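Local coordinates for protein enoyl-CoA hydratase/carnithine racemase (Thermus thermophilus JL-18, PDB 6SL9) that probably catalyses isomerisation of a CoA thioester to oxepin-CoA in phenylacetic acid catabolism, as the crotonase-family isomerase PaaG, at residues 9-14 and 193-198; 42-47 and 93-98; 128-133 and 161-166. One frame throughout, in Å; residues are numbered along the deposited sequence. Where two conformers were deposited one is given.

Overall arrangement
Interactions 1 and 2 lie together on one side of the crotonase core, bordering the six-stranded sheet. Their centres are 12 Å apart, and they touch directly, Leu197 CB packing on Pro97 CG at 3.9 Å. Interaction 3 belongs to the small three-stranded sheet on the opposite side of the chain's centre. Within one chain its nearest atoms are about 14 Å from interaction 1 and about 13 Å from interaction 2. The regions of interactions 1 and 3 meet across a subunit interface, where Leu197 packs on Leu162 of the second subunit. Along the chain, residues 9-14 and 193-198 enclose both other contacts. The crystal is the apo form.

Interaction 1. Residues 9-14 and 193-198; sequences ERQDGV and LAKELA
The type II' beta turn from Gln11 to Val14 faces residues 193-198, towards the C-terminal end of the helix that starts at 186, with the CA atoms of Gly13 and Ala198 5.4 Å apart. The turn joins antiparallel strands 6-11 and 14-19 into a beta hairpin, whose tip packs on the helix. It is closed by two backbone hydrogen bonds, Gln11 N to Val14 O and Val14 N to Gln11 O. Val14 carries the apolar part of the contact. Its CG1 is anti to the backbone N (chi1 -180°), and its CG2 lies beside that N. Both methyls reach the Ala194 methyl, CG2 at 3.8 Å from Ala194 CB. The same CG2 also rests over the helix backbone, 3.6 Å from Ala194 O. Ala198 CB comes up against the backbone of the turn, 3.8 Å from Gly13 O. Small side chains on the helix thus let the turn come close.

At the outer side, Lys195 runs extended from CG to NZ past the turn. Its aliphatic part does much of the touching: Lys195 CD lies 3.6 Å from Asp12 OD2. The two side chains cross at about a right angle. The ammonium ends near the carboxylate, but the salt bridge is long, 3.8 Å from Lys195 NZ to Asp12 OD1. On the far side of the turn, Arg10 NH2 donates to Asp12 O at 2.9 Å. That oxygen lies in the guanidinium plane, and the bond is fairly straight (158°). Arg10 NH1 also forms a salt bridge with Glu48. The Ala194 face of the helix continues onto Val99 of the central sheet.

The chemistry implies a contact held by methyl packing of Val14 on Ala194 and Ala198 and by the aliphatic chain of Lys195. The Asp12-Lys195 pair at its outer side probably adds only modest electrostatic attraction.

Interaction 2. Residues 42-47 and 93-98; sequences EGEEDR and GLEKPL
Lys96 and Glu44 make the first shell, each reaching for the backbone of the other segment. The Lys96 chain is extended beyond CG and passes along the end of helix 30-45. Lys96 NZ donates to Gly43 O at 2.9 Å, lying in the plane of that carbonyl. A second bond, from Lys96 NZ to Glu44 O, is weak at 3.1 Å. Asp46 O is also close, 2.8 Å from Lys96 NZ, but the angle is poor for a hydrogen bond.

Glu44 reaches the other way. Its CG is anti to the backbone N (chi1 -157°), and the chain continues extended. OE2 accepts from Glu95 N at 2.9 Å through its anti lone pair, with an N-H...O angle of 147°. The same oxygen accepts a hydrogen bond from a water, 2.7 Å from Glu44 OE2. That water also donates to Gly93 O, so it ties the carboxylate to the backbone at Gly93. Leu94 slides past Glu44 in the opposite direction, its CD2 4.1 Å from Glu44 CG.

The next shell fixes these groups. Lys96 NZ also donates to Val49 O, which holds the ammonium beside the loop after the helix. Glu95 turns its carboxylate to Arg203 and Lys210, and Asp46 OD1 accepts from Glu48 N. Arg203 and Lys210 would probably offset repulsion between the Glu44 and Glu95 carboxylates.

The negative ends of the peptide dipoles around Lys96 NZ would probably favour the charged amine. The contact joins the last turn of helix 30-45 to the connection between helix 77-93 and strand 98-102 in the crotonase fold.

Interaction 3. Residues 128-133 and 161-166; sequences FTTAFV and LLSPRL
The tight part of this contact is a short antiparallel pairing that gives way to a hydroxyl-backbone link. Phe128 and Leu166 form a hydrogen-bonded pair. It joins strand 127-129 to strand 166-167, shortly after helix 153-162, at one edge of the small three-stranded sheet. Phe128 N donates to Leu166 O at 2.9 Å, and Leu166 N returns a bond to Phe128 O at 2.9 Å, nearly straight at 168°. Both side chains leave the same face of the sheet, and Leu166 O lies at the edge of the Phe128 ring.

Beyond the pair, Ser163 fills the turn after the helix. Its OG is anti to the backbone N (chi1 -170°) and accepts from Ala131 N at 2.9 Å. Thr129 CG2 presses against this hydroxyl, 3.3 Å from Ser163 OG. Val133 CG1 meets the other side of the residue, 3.7 Å from Ser163 CB. An alanine in place of this serine would remove the hydroxyl and would probably leave Ala131 N without this acceptor, loosening the turn at residues 130-132.

At Thr130 the direct backbone pairing is replaced by a water. It accepts from Thr130 N and donates to Pro164 O, 2.7 Å from that oxygen. Thr130 OG1 is bonded to Leu159 O in the helix. The loose side is at exposed Arg165. Its CB and CG run obliquely past Thr129, and its guanidinium extends beyond the contact. Val133 and Leu161 also pack on Tyr205 and Asp118 of the third subunit.

The chemistry implies that backbone groups set the pairing at one end, while a serine hydroxyl and a water satisfy the N-H groups of Ala131 and Thr130 where it stops.

Interaction 1. Residues 9-14 and 193-198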
ATOM      1  N   GLU A   9      12.206 -22.691 -23.784  1.00 14.01           N
ATOM      2  CA  GLU A   9      12.135 -22.524 -25.243  1.00 16.23           C
ATOM      3  C   GLU A   9      12.242 -21.020 -25.517  1.00 13.69           C
ATOM      4  O   GLU A   9      11.620 -20.258 -24.867  1.00 16.30           O
ATOM      5  CB  GLU A   9      10.799 -23.058 -25.751  1.00 22.71           C
ATOM      6  CG  GLU A   9      10.428 -22.613 -27.142  1.00 35.61           C
ATOM      7  CD  GLU A   9       8.960 -22.783 -27.468  1.00 51.70           C
ATOM      8  OE1 GLU A   9       8.532 -22.163 -28.463  1.00 56.65           O
ATOM      9  OE2 GLU A   9       8.259 -23.504 -26.727  1.00 44.31           O
ATOM     10  N   ARG A  10      12.960 -20.647 -26.548  1.00 17.58           N
ATOM     11  CA  ARG A  10      13.068 -19.267 -26.976  1.00 16.53           C
ATOM     12  C   ARG A  10      12.153 -19.065 -28.181  1.00 16.94           C
ATOM     13  O   ARG A  10      12.169 -19.846 -29.148  1.00 21.79           O
ATOM     14  CB  ARG A  10      14.493 -18.831 -27.313  1.00 19.31           C
ATOM     15  CG  ARG A  10      14.593 -17.333 -27.580  1.00 21.19           C
ATOM     16  CD  ARG A  10      15.994 -16.752 -27.560  1.00 23.60           C
ATOM     17  NE  ARG A  10      16.901 -17.352 -28.541  1.00 25.86           N
ATOM     18  CZ  ARG A  10      17.072 -16.962 -29.790  1.00 28.69           C
ATOM     19  NH1 ARG A  10      17.979 -17.570 -30.526  1.00 32.45           N
ATOM     20  NH2 ARG A  10      16.338 -15.996 -30.316  1.00 30.33           N
ATOM     21  N   GLN A  11      11.322 -18.039 -28.103  1.00 16.53           N
ATOM     22  CA  GLN A  11      10.454 -17.602 -29.220  1.00 19.47           C
ATOM     23  C   GLN A  11      10.804 -16.128 -29.444  1.00 17.81           C
ATOM     24  O   GLN A  11      10.565 -15.297 -28.531  1.00 16.47           O
ATOM     25  CB  GLN A  11       8.993 -17.781 -28.842  1.00 21.93           C
ATOM     26  CG  GLN A  11       8.617 -19.207 -28.503  1.00 26.30           C
ATOM     27  CD  GLN A  11       7.201 -19.438 -28.943  1.00 36.66           C
ATOM     28  OE1 GLN A  11       6.713 -18.785 -29.851  1.00 48.29           O
ATOM     29  NE2 GLN A  11       6.513 -20.321 -28.253  1.00 38.63           N
ATOM     30  N   ASP A  12      11.441 -15.797 -30.568  1.00 19.73           N
ATOM     31  CA  ASP A  12      11.964 -14.416 -30.778  1.00 20.79           C
ATOM     32  C   ASP A  12      12.870 -14.029 -29.616  1.00 17.82           C
ATOM     33  O   ASP A  12      13.916 -14.672 -29.330  1.00 19.03           O
ATOM     34  CB  ASP A  12      10.837 -13.364 -30.759  1.00 23.56           C
ATOM     35  CG  ASP A  12       9.818 -13.404 -31.893  1.00 42.68           C
ATOM     36  OD1 ASP A  12       9.780 -14.410 -32.668  1.00 66.19           O
ATOM     37  OD2 ASP A  12       9.047 -12.415 -32.014  1.00 69.21           O
ATOM     38  N   GLY A  13      12.492 -12.929 -29.004  1.00 15.40           N
ATOM     39  CA  GLY A  13      13.218 -12.329 -27.870  1.00 15.09           C
ATOM     40  C   GLY A  13      12.723 -12.792 -26.505  1.00 12.56           C
ATOM     41  O   GLY A  13      13.108 -12.191 -25.504  1.00 12.59           O
ATOM     42  N   VAL A  14      11.880 -13.825 -26.462  1.00 12.49           N
ATOM     43  CA  VAL A  14      11.252 -14.297 -25.212  1.00 12.48           C
ATOM     44  C   VAL A  14      11.813 -15.670 -24.837  1.00 12.52           C
ATOM     45  O   VAL A  14      11.724 -16.613 -25.645  1.00 14.04           O
ATOM     46  CB  VAL A  14       9.717 -14.327 -25.333  1.00 12.98           C
ATOM     47  CG1 VAL A  14       9.098 -14.814 -24.020  1.00 13.84           C
ATOM     48  CG2 VAL A  14       9.178 -12.970 -25.717  1.00 14.08           C
ATOM     49  N   LEU A 193       2.126 -10.423 -25.266  1.00 14.38           N
ATOM     50  CA  LEU A 193       2.565  -9.340 -24.358  1.00 14.43           C
ATOM     51  C   LEU A 193       4.083  -9.457 -24.122  1.00 13.40           C
ATOM     52  O   LEU A 193       4.798  -8.463 -24.166  1.00 13.55           O
ATOM     53  CB  LEU A 193       1.795  -9.466 -23.041  1.00 13.36           C
ATOM     54  CG  LEU A 193       2.228  -8.515 -21.919  1.00 15.28           C
ATOM     55  CD1 LEU A 193       2.067  -7.093 -22.359  1.00 17.80           C
ATOM     56  CD2 LEU A 193       1.458  -8.764 -20.644  1.00 18.01           C
ATOM     57  N   ALA A 194       4.599 -10.645 -23.865  1.00 12.74           N
ATOM     58  CA  ALA A 194       6.042 -10.843 -23.670  1.00 12.01           C
ATOM     59  C   ALA A 194       6.820 -10.392 -24.898  1.00 12.02           C
ATOM     60  O   ALA A 194       7.870  -9.781 -24.754  1.00 12.63           O
ATOM     61  CB  ALA A 194       6.320 -12.273 -23.288  1.00 11.89           C
ATOM     62  N   LYS A 195       6.311 -10.655 -26.102  1.00 13.14           N
ATOM     63  CA  LYS A 195       7.004 -10.225 -27.333  1.00 13.02           C
ATOM     64  C   LYS A 195       7.014  -8.703 -27.435  1.00 14.68           C
ATOM     65  O   LYS A 195       7.974  -8.138 -27.932  1.00 16.04           O
ATOM     66  CB  LYS A 195       6.398 -10.906 -28.553  1.00 15.74           C
ATOM     67  CG  LYS A 195       6.842 -12.347 -28.733  1.00 17.28           C
ATOM     68  CD  LYS A 195       6.181 -12.982 -29.952  1.00 22.48           C
ATOM     69  CE  LYS A 195       6.665 -14.388 -30.208  1.00 27.80           C
ATOM     70  NZ  LYS A 195       6.186 -14.924 -31.497  1.00 37.65           N
ATOM     71  N   GLU A 196       5.945  -8.052 -27.015  1.00 14.53           N
ATOM     72  CA  GLU A 196       5.886  -6.574 -27.025  1.00 14.82           C
ATOM     73  C   GLU A 196       6.936  -6.067 -26.051  1.00 13.29           C
ATOM     74  O   GLU A 196       7.696  -5.167 -26.388  1.00 15.10           O
ATOM     75  CB  GLU A 196       4.507  -6.071 -26.609  1.00 19.37           C
ATOM     76  CG  GLU A 196       3.358  -6.290 -27.576  1.00 27.46           C
ATOM     77  CD  GLU A 196       2.075  -5.545 -27.218  1.00 42.15           C
ATOM     78  OE1 GLU A 196       2.105  -4.704 -26.270  1.00 45.83           O
ATOM     79  OE2 GLU A 196       1.054  -5.778 -27.917  1.00 54.62           O
ATOM     80  N   LEU A 197       7.005  -6.659 -24.857  1.00 11.77           N
ATOM     81  CA  LEU A 197       8.025  -6.239 -23.873  1.00 11.27           C
ATOM     82  C   LEU A 197       9.424  -6.496 -24.400  1.00 10.72           C
ATOM     83  O   LEU A 197      10.310  -5.750 -24.121  1.00 11.63           O
ATOM     84  CB  LEU A 197       7.793  -6.927 -22.526  1.00 11.37           C
ATOM     85  CG  LEU A 197       6.504  -6.499 -21.815  1.00 13.17           C
ATOM     86  CD1 LEU A 197       6.128  -7.496 -20.756  1.00 15.47           C
ATOM     87  CD2 LEU A 197       6.673  -5.112 -21.187  1.00 16.06           C
ATOM     88  N   ALA A 198       9.619  -7.562 -25.159  1.00 12.08           N
ATOM     89  CA  ALA A 198      10.928  -7.906 -25.715  1.00 12.30           C
ATOM     90  C   ALA A 198      11.356  -6.907 -26.808  1.00 13.22           C
ATOM     91  O   ALA A 198      12.509  -6.961 -27.219  1.00 14.93           O
ATOM     92  CB  ALA A 198      10.866  -9.288 -26.298  1.00 12.87           C
TER

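Interaction 2. Residues 42-47 and 93-98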
ATOM      1  N   GLU A  42      20.352 -18.035 -17.042  1.00 13.47           N
ATOM      2  CA  GLU A  42      20.680 -18.190 -18.484  1.00 13.47           C
ATOM      3  C   GLU A  42      19.918 -17.141 -19.295  1.00 13.88           C
ATOM      4  O   GLU A  42      20.506 -16.551 -20.187  1.00 15.22           O
ATOM      5  CB  GLU A  42      20.266 -19.595 -18.990  1.00 17.80           C
ATOM      6  CG  GLU A  42      20.569 -19.898 -20.442  1.00 26.47           C
ATOM      7  CD  GLU A  42      20.421 -21.400 -20.735  1.00 36.41           C
ATOM      8  OE1 GLU A  42      19.391 -21.766 -21.277  1.00 44.03           O
ATOM      9  OE2 GLU A  42      21.302 -22.189 -20.306  1.00 51.41           O
ATOM     10  N   GLY A  43      18.638 -16.933 -18.980  1.00 12.62           N
ATOM     11  CA  GLY A  43      17.864 -15.942 -19.705  1.00 13.10           C
ATOM     12  C   GLY A  43      18.409 -14.541 -19.512  1.00 11.79           C
ATOM     13  O   GLY A  43      18.444 -13.762 -20.472  1.00 13.89           O
ATOM     14  N   GLU A  44      18.795 -14.192 -18.298  1.00 11.38           N
ATOM     15  CA  GLU A  44      19.364 -12.866 -18.034  1.00 11.39           C
ATOM     16  C   GLU A  44      20.691 -12.681 -18.777  1.00 13.02           C
ATOM     17  O   GLU A  44      20.987 -11.550 -19.223  1.00 13.60           O
ATOM     18  CB  GLU A  44      19.512 -12.625 -16.544  1.00 12.12           C
ATOM     19  CG  GLU A  44      19.547 -11.150 -16.197  1.00 12.77           C
ATOM     20  CD  GLU A  44      19.917 -10.877 -14.764  1.00 12.40           C
ATOM     21  OE1 GLU A  44      20.990 -11.304 -14.338  1.00 14.04           O
ATOM     22  OE2 GLU A  44      19.105 -10.234 -14.069  1.00 14.12           O
ATOM     23  N   GLU A  45      21.515 -13.712 -18.857  1.00 13.02           N
ATOM     24  CA  GLU A  45      22.839 -13.624 -19.527  1.00 13.77           C
ATOM     25  C   GLU A  45      22.693 -13.649 -21.074  1.00 13.95           C
ATOM     26  O   GLU A  45      23.601 -13.240 -21.730  1.00 17.62           O
ATOM     27  CB  GLU A  45      23.733 -14.787 -19.095  1.00 15.51           C
ATOM     28  CG  GLU A  45      24.173 -14.677 -17.644  1.00 14.00           C
ATOM     29  CD  GLU A  45      25.165 -15.726 -17.135  1.00 16.66           C
ATOM     30  OE1 GLU A  45      25.450 -16.703 -17.853  1.00 21.98           O
ATOM     31  OE2 GLU A  45      25.607 -15.576 -15.975  1.00 18.36           O
ATOM     32  N   ASP A  46      21.590 -14.157 -21.615  1.00 13.94           N
ATOM     33  CA  ASP A  46      21.442 -14.419 -23.057  1.00 13.53           C
ATOM     34  C   ASP A  46      21.101 -13.092 -23.752  1.00 14.06           C
ATOM     35  O   ASP A  46      19.964 -12.592 -23.611  1.00 13.83           O
ATOM     36  CB  ASP A  46      20.379 -15.504 -23.285  1.00 14.58           C
ATOM     37  CG  ASP A  46      20.274 -16.013 -24.705  1.00 17.04           C
ATOM     38  OD1 ASP A  46      20.751 -15.263 -25.609  1.00 18.61           O
ATOM     39  OD2 ASP A  46      19.726 -17.144 -24.898  1.00 21.14           O
ATOM     40  N   ARG A  47      21.996 -12.594 -24.594  1.00 15.20           N
ATOM     41  CA  ARG A  47      21.770 -11.304 -25.283  1.00 18.11           C
ATOM     42  C   ARG A  47      20.626 -11.414 -26.311  1.00 16.03           C
ATOM     43  O   ARG A  47      20.122 -10.380 -26.741  1.00 22.72           O
ATOM     44  CB  ARG A  47      23.057 -10.750 -25.921  1.00 23.10           C
ATOM     45  CG  ARG A  47      24.127 -10.395 -24.899  1.00 32.09           C
ATOM     46  CD  ARG A  47      25.273  -9.571 -25.455  1.00 47.24           C
ATOM     47  NE  ARG A  47      26.118  -9.126 -24.342  1.00 63.41           N
ATOM     48  CZ  ARG A  47      26.895  -9.926 -23.590  1.00 75.12           C
ATOM     49  NH1 ARG A  47      26.980 -11.227 -23.836  1.00 72.15           N
ATOM     50  NH2 ARG A  47      27.609  -9.416 -22.596  1.00 69.01           N
ATOM     51  N   GLY A  93      15.114  -9.321  -8.721  1.00 12.35           N
ATOM     52  CA  GLY A  93      16.103  -8.410  -9.322  1.00 13.34           C
ATOM     53  C   GLY A  93      16.317  -8.608 -10.795  1.00 12.57           C
ATOM     54  O   GLY A  93      17.176  -7.954 -11.341  1.00 13.27           O
ATOM     55  N   LEU A  94      15.596  -9.523 -11.417  0.50 13.36           N
ATOM     56  CA  LEU A  94      15.738  -9.819 -12.867  0.50 13.89           C
ATOM     57  C   LEU A  94      15.871  -8.518 -13.657  0.50 12.76           C
ATOM     58  O   LEU A  94      14.979  -7.660 -13.541  0.50 14.32           O
ATOM     59  CB  LEU A  94      14.476 -10.550 -13.324  0.50 16.75           C
ATOM     60  CG  LEU A  94      14.660 -11.966 -13.838  0.50 20.79           C
ATOM     61  CD1 LEU A  94      13.377 -12.447 -14.497  0.50 23.60           C
ATOM     62  CD2 LEU A  94      15.826 -12.071 -14.811  0.50 21.06           C
ATOM     63  N   GLU A  95      16.862  -8.441 -14.528  1.00 10.66           N
ATOM     64  CA  GLU A  95      17.094  -7.208 -15.291  1.00 12.17           C
ATOM     65  C   GLU A  95      16.420  -7.260 -16.659  1.00 10.21           C
ATOM     66  O   GLU A  95      16.760  -6.515 -17.568  1.00 11.96           O
ATOM     67  CB  GLU A  95      18.584  -6.876 -15.407  1.00 14.70           C
ATOM     68  CG  GLU A  95      19.178  -6.570 -14.062  1.00 18.12           C
ATOM     69  CD  GLU A  95      20.158  -5.436 -14.022  1.00 21.41           C
ATOM     70  OE1 GLU A  95      20.787  -5.185 -15.069  1.00 22.61           O
ATOM     71  OE2 GLU A  95      20.434  -4.911 -12.925  1.00 21.79           O
ATOM     72  N   LYS A  96      15.379  -8.079 -16.796  1.00 11.70           N
ATOM     73  CA  LYS A  96      14.493  -8.200 -17.967  1.00 10.83           C
ATOM     74  C   LYS A  96      13.077  -8.352 -17.423  1.00 10.76           C
ATOM     75  O   LYS A  96      12.886  -8.907 -16.329  1.00 12.02           O
ATOM     76  CB  LYS A  96      14.919  -9.364 -18.847  1.00 11.11           C
ATOM     77  CG  LYS A  96      16.339  -9.197 -19.359  1.00 11.65           C
ATOM     78  CD  LYS A  96      16.908 -10.344 -20.170  1.00 12.34           C
ATOM     79  CE  LYS A  96      18.346 -10.068 -20.546  1.00 12.96           C
ATOM     80  NZ  LYS A  96      18.930 -11.094 -21.433  1.00 13.10           N
ATOM     81  N   PRO A  97      12.071  -7.904 -18.173  1.00 10.17           N
ATOM     82  CA  PRO A  97      10.696  -8.033 -17.707  1.00 10.65           C
ATOM     83  C   PRO A  97      10.240  -9.501 -17.744  1.00 11.19           C
ATOM     84  O   PRO A  97      10.596 -10.247 -18.623  1.00 11.53           O
ATOM     85  CB  PRO A  97       9.906  -7.212 -18.711  1.00 12.17           C
ATOM     86  CG  PRO A  97      10.742  -7.208 -19.958  1.00 11.22           C
ATOM     87  CD  PRO A  97      12.161  -7.148 -19.427  1.00 11.68           C
ATOM     88  N   LEU A  98       9.397  -9.839 -16.779  1.00 11.41           N
ATOM     89  CA  LEU A  98       8.832 -11.193 -16.596  1.00 10.81           C
ATOM     90  C   LEU A  98       7.321 -11.125 -16.682  1.00 10.51           C
ATOM     91  O   LEU A  98       6.664 -10.422 -15.916  1.00 11.15           O
ATOM     92  CB  LEU A  98       9.276 -11.752 -15.239  1.00 11.72           C
ATOM     93  CG  LEU A  98       8.676 -13.098 -14.828  1.00 11.79           C
ATOM     94  CD1 LEU A  98       9.129 -14.186 -15.770  1.00 13.34           C
ATOM     95  CD2 LEU A  98       9.023 -13.455 -13.393  1.00 13.93           C
TER
HETATM   96  O   HOH W   1      19.838  -9.420 -11.552  1.00 16.59           O

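Interaction 3. Residues 128-133 and 161-166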
ATOM      1  N   PHE A 128      -6.110 -18.941  -6.975  1.00 12.23           N
ATOM      2  CA  PHE A 128      -5.019 -18.557  -6.072  1.00 11.59           C
ATOM      3  C   PHE A 128      -5.427 -18.862  -4.641  1.00 11.53           C
ATOM      4  O   PHE A 128      -6.513 -18.422  -4.205  1.00 14.65           O
ATOM      5  CB  PHE A 128      -4.735 -17.046  -6.171  1.00 12.25           C
ATOM      6  CG  PHE A 128      -4.259 -16.608  -7.529  1.00 14.68           C
ATOM      7  CD1 PHE A 128      -5.153 -16.412  -8.570  1.00 17.41           C
ATOM      8  CD2 PHE A 128      -2.906 -16.448  -7.766  1.00 16.05           C
ATOM      9  CE1 PHE A 128      -4.688 -16.083  -9.832  1.00 17.92           C
ATOM     10  CE2 PHE A 128      -2.455 -16.064  -9.023  1.00 16.99           C
ATOM     11  CZ  PHE A 128      -3.358 -15.883 -10.037  1.00 17.71           C
ATOM     12  N   THR A 129      -4.577 -19.556  -3.906  1.00 10.31           N
ATOM     13  CA  THR A 129      -4.878 -19.867  -2.486  1.00 11.27           C
ATOM     14  C   THR A 129      -3.561 -19.697  -1.706  1.00 10.79           C
ATOM     15  O   THR A 129      -2.576 -20.318  -2.068  1.00 11.81           O
ATOM     16  CB  THR A 129      -5.473 -21.274  -2.369  1.00 15.68           C
ATOM     17  OG1 THR A 129      -6.550 -21.540  -3.277  1.00 18.64           O
ATOM     18  CG2 THR A 129      -5.954 -21.382  -0.941  1.00 16.91           C
ATOM     19  N   THR A 130      -3.569 -18.908  -0.655  1.00 10.48           N
ATOM     20  CA  THR A 130      -2.300 -18.718   0.066  1.00  9.93           C
ATOM     21  C   THR A 130      -1.832 -20.038   0.661  1.00 10.21           C
ATOM     22  O   THR A 130      -0.629 -20.305   0.641  1.00 11.00           O
ATOM     23  CB  THR A 130      -2.407 -17.587   1.100  1.00 10.66           C
ATOM     24  OG1 THR A 130      -3.406 -17.975   2.075  1.00 11.51           O
ATOM     25  CG2 THR A 130      -2.703 -16.235   0.482  1.00 11.80           C
ATOM     26  N   ALA A 131      -2.730 -20.839   1.220  1.00 11.05           N
ATOM     27  CA  ALA A 131      -2.534 -22.252   1.611  1.00 11.47           C
ATOM     28  C   ALA A 131      -1.671 -22.511   2.841  1.00 11.01           C
ATOM     29  O   ALA A 131      -1.963 -23.478   3.559  1.00 11.72           O
ATOM     30  CB  ALA A 131      -1.988 -23.065   0.437  1.00 12.27           C
ATOM     31  N   PHE A 132      -0.621 -21.731   3.066  1.00 10.76           N
ATOM     32  CA  PHE A 132       0.346 -22.021   4.150  1.00 10.92           C
ATOM     33  C   PHE A 132      -0.381 -22.252   5.478  1.00 10.28           C
ATOM     34  O   PHE A 132      -0.007 -23.201   6.225  1.00 10.97           O
ATOM     35  CB  PHE A 132       1.337 -20.861   4.316  1.00 10.69           C
ATOM     36  CG  PHE A 132       2.297 -20.751   3.157  1.00 11.05           C
ATOM     37  CD1 PHE A 132       3.418 -21.532   3.125  1.00 12.65           C
ATOM     38  CD2 PHE A 132       2.125 -19.792   2.159  1.00 11.71           C
ATOM     39  CE1 PHE A 132       4.335 -21.409   2.120  1.00 12.93           C
ATOM     40  CE2 PHE A 132       3.071 -19.655   1.146  1.00 12.28           C
ATOM     41  CZ  PHE A 132       4.149 -20.473   1.144  1.00 13.19           C
ATOM     42  N   VAL A 133      -1.345 -21.422   5.817  1.00 10.79           N
ATOM     43  CA  VAL A 133      -1.994 -21.501   7.143  1.00 11.40           C
ATOM     44  C   VAL A 133      -2.717 -22.838   7.324  1.00 11.99           C
ATOM     45  O   VAL A 133      -2.887 -23.275   8.470  1.00 12.80           O
ATOM     46  CB  VAL A 133      -2.926 -20.305   7.389  1.00 12.21           C
ATOM     47  CG1 VAL A 133      -4.213 -20.404   6.602  1.00 14.14           C
ATOM     48  CG2 VAL A 133      -3.240 -20.105   8.819  1.00 13.83           C
ATOM     49  N   LEU A 161      -4.867 -15.285   6.584  1.00 11.87           N
ATOM     50  CA  LEU A 161      -5.365 -15.904   7.822  1.00 13.39           C
ATOM     51  C   LEU A 161      -6.469 -16.909   7.521  1.00 12.06           C
ATOM     52  O   LEU A 161      -6.501 -17.957   8.210  1.00 13.50           O
ATOM     53  CB  LEU A 161      -5.811 -14.831   8.816  1.00 14.70           C
ATOM     54  CG  LEU A 161      -4.702 -13.875   9.292  1.00 14.28           C
ATOM     55  CD1 LEU A 161      -5.320 -12.759  10.118  1.00 16.65           C
ATOM     56  CD2 LEU A 161      -3.588 -14.570  10.055  1.00 16.07           C
ATOM     57  N   LEU A 162      -7.304 -16.660   6.521  1.00 12.21           N
ATOM     58  CA  LEU A 162      -8.407 -17.574   6.240  1.00 13.36           C
ATOM     59  C   LEU A 162      -8.136 -18.477   5.031  1.00 12.50           C
ATOM     60  O   LEU A 162      -8.892 -19.403   4.832  1.00 14.12           O
ATOM     61  CB  LEU A 162      -9.677 -16.752   6.030  1.00 16.57           C
ATOM     62  CG  LEU A 162     -10.107 -15.917   7.239  1.00 17.53           C
ATOM     63  CD1 LEU A 162     -11.390 -15.167   6.940  1.00 18.54           C
ATOM     64  CD2 LEU A 162     -10.238 -16.796   8.486  1.00 21.58           C
ATOM     65  N   SER A 163      -7.145 -18.167   4.196  1.00 13.73           N
ATOM     66  CA  SER A 163      -6.790 -18.974   3.004  1.00 12.73           C
ATOM     67  C   SER A 163      -8.005 -19.352   2.159  1.00 12.73           C
ATOM     68  O   SER A 163      -8.145 -20.511   1.795  1.00 13.38           O
ATOM     69  CB  SER A 163      -5.968 -20.187   3.397  1.00 14.09           C
ATOM     70  OG  SER A 163      -5.429 -20.858   2.282  1.00 13.69           O
ATOM     71  N   PRO A 164      -8.849 -18.398   1.747  1.00 12.07           N
ATOM     72  CA  PRO A 164      -9.866 -18.689   0.754  1.00 12.56           C
ATOM     73  C   PRO A 164      -9.222 -19.035  -0.585  1.00 13.68           C
ATOM     74  O   PRO A 164      -8.104 -18.617  -0.892  1.00 14.84           O
ATOM     75  CB  PRO A 164     -10.639 -17.370   0.656  1.00 13.34           C
ATOM     76  CG  PRO A 164      -9.602 -16.336   0.966  1.00 14.11           C
ATOM     77  CD  PRO A 164      -8.807 -16.959   2.081  1.00 13.31           C
ATOM     78  N   ARG A 165      -9.961 -19.758  -1.395  1.00 12.96           N
ATOM     79  CA  ARG A 165      -9.596 -19.999  -2.792  1.00 13.92           C
ATOM     80  C   ARG A 165     -10.186 -18.863  -3.593  1.00 14.11           C
ATOM     81  O   ARG A 165     -11.387 -18.653  -3.561  1.00 18.22           O
ATOM     82  CB  ARG A 165     -10.220 -21.303  -3.286  1.00 16.16           C
ATOM     83  CG  ARG A 165     -10.032 -21.501  -4.790  1.00 20.44           C
ATOM     84  CD  ARG A 165     -10.990 -22.572  -5.242  1.00 22.22           C
ATOM     85  NE  ARG A 165     -10.820 -22.869  -6.651  1.00 21.87           N
ATOM     86  CZ  ARG A 165     -11.370 -22.214  -7.678  1.00 22.49           C
ATOM     87  NH1 ARG A 165     -11.163 -22.645  -8.916  1.00 24.18           N
ATOM     88  NH2 ARG A 165     -12.072 -21.107  -7.488  1.00 23.61           N
ATOM     89  N   LEU A 166      -9.357 -18.168  -4.326  1.00 13.66           N
ATOM     90  CA  LEU A 166      -9.790 -17.071  -5.192  1.00 14.30           C
ATOM     91  C   LEU A 166      -9.846 -17.527  -6.645  1.00 13.49           C
ATOM     92  O   LEU A 166      -8.891 -18.084  -7.171  1.00 14.75           O
ATOM     93  CB  LEU A 166      -8.811 -15.925  -5.084  1.00 15.56           C
ATOM     94  CG  LEU A 166      -8.506 -15.445  -3.688  1.00 22.40           C
ATOM     95  CD1 LEU A 166      -7.526 -14.320  -3.735  1.00 31.89           C
ATOM     96  CD2 LEU A 166      -9.756 -14.999  -3.047  1.00 26.52           C
TER
HETATM   97  O   HOH W   2      -5.901 -17.207  -0.080  1.00 14.64           O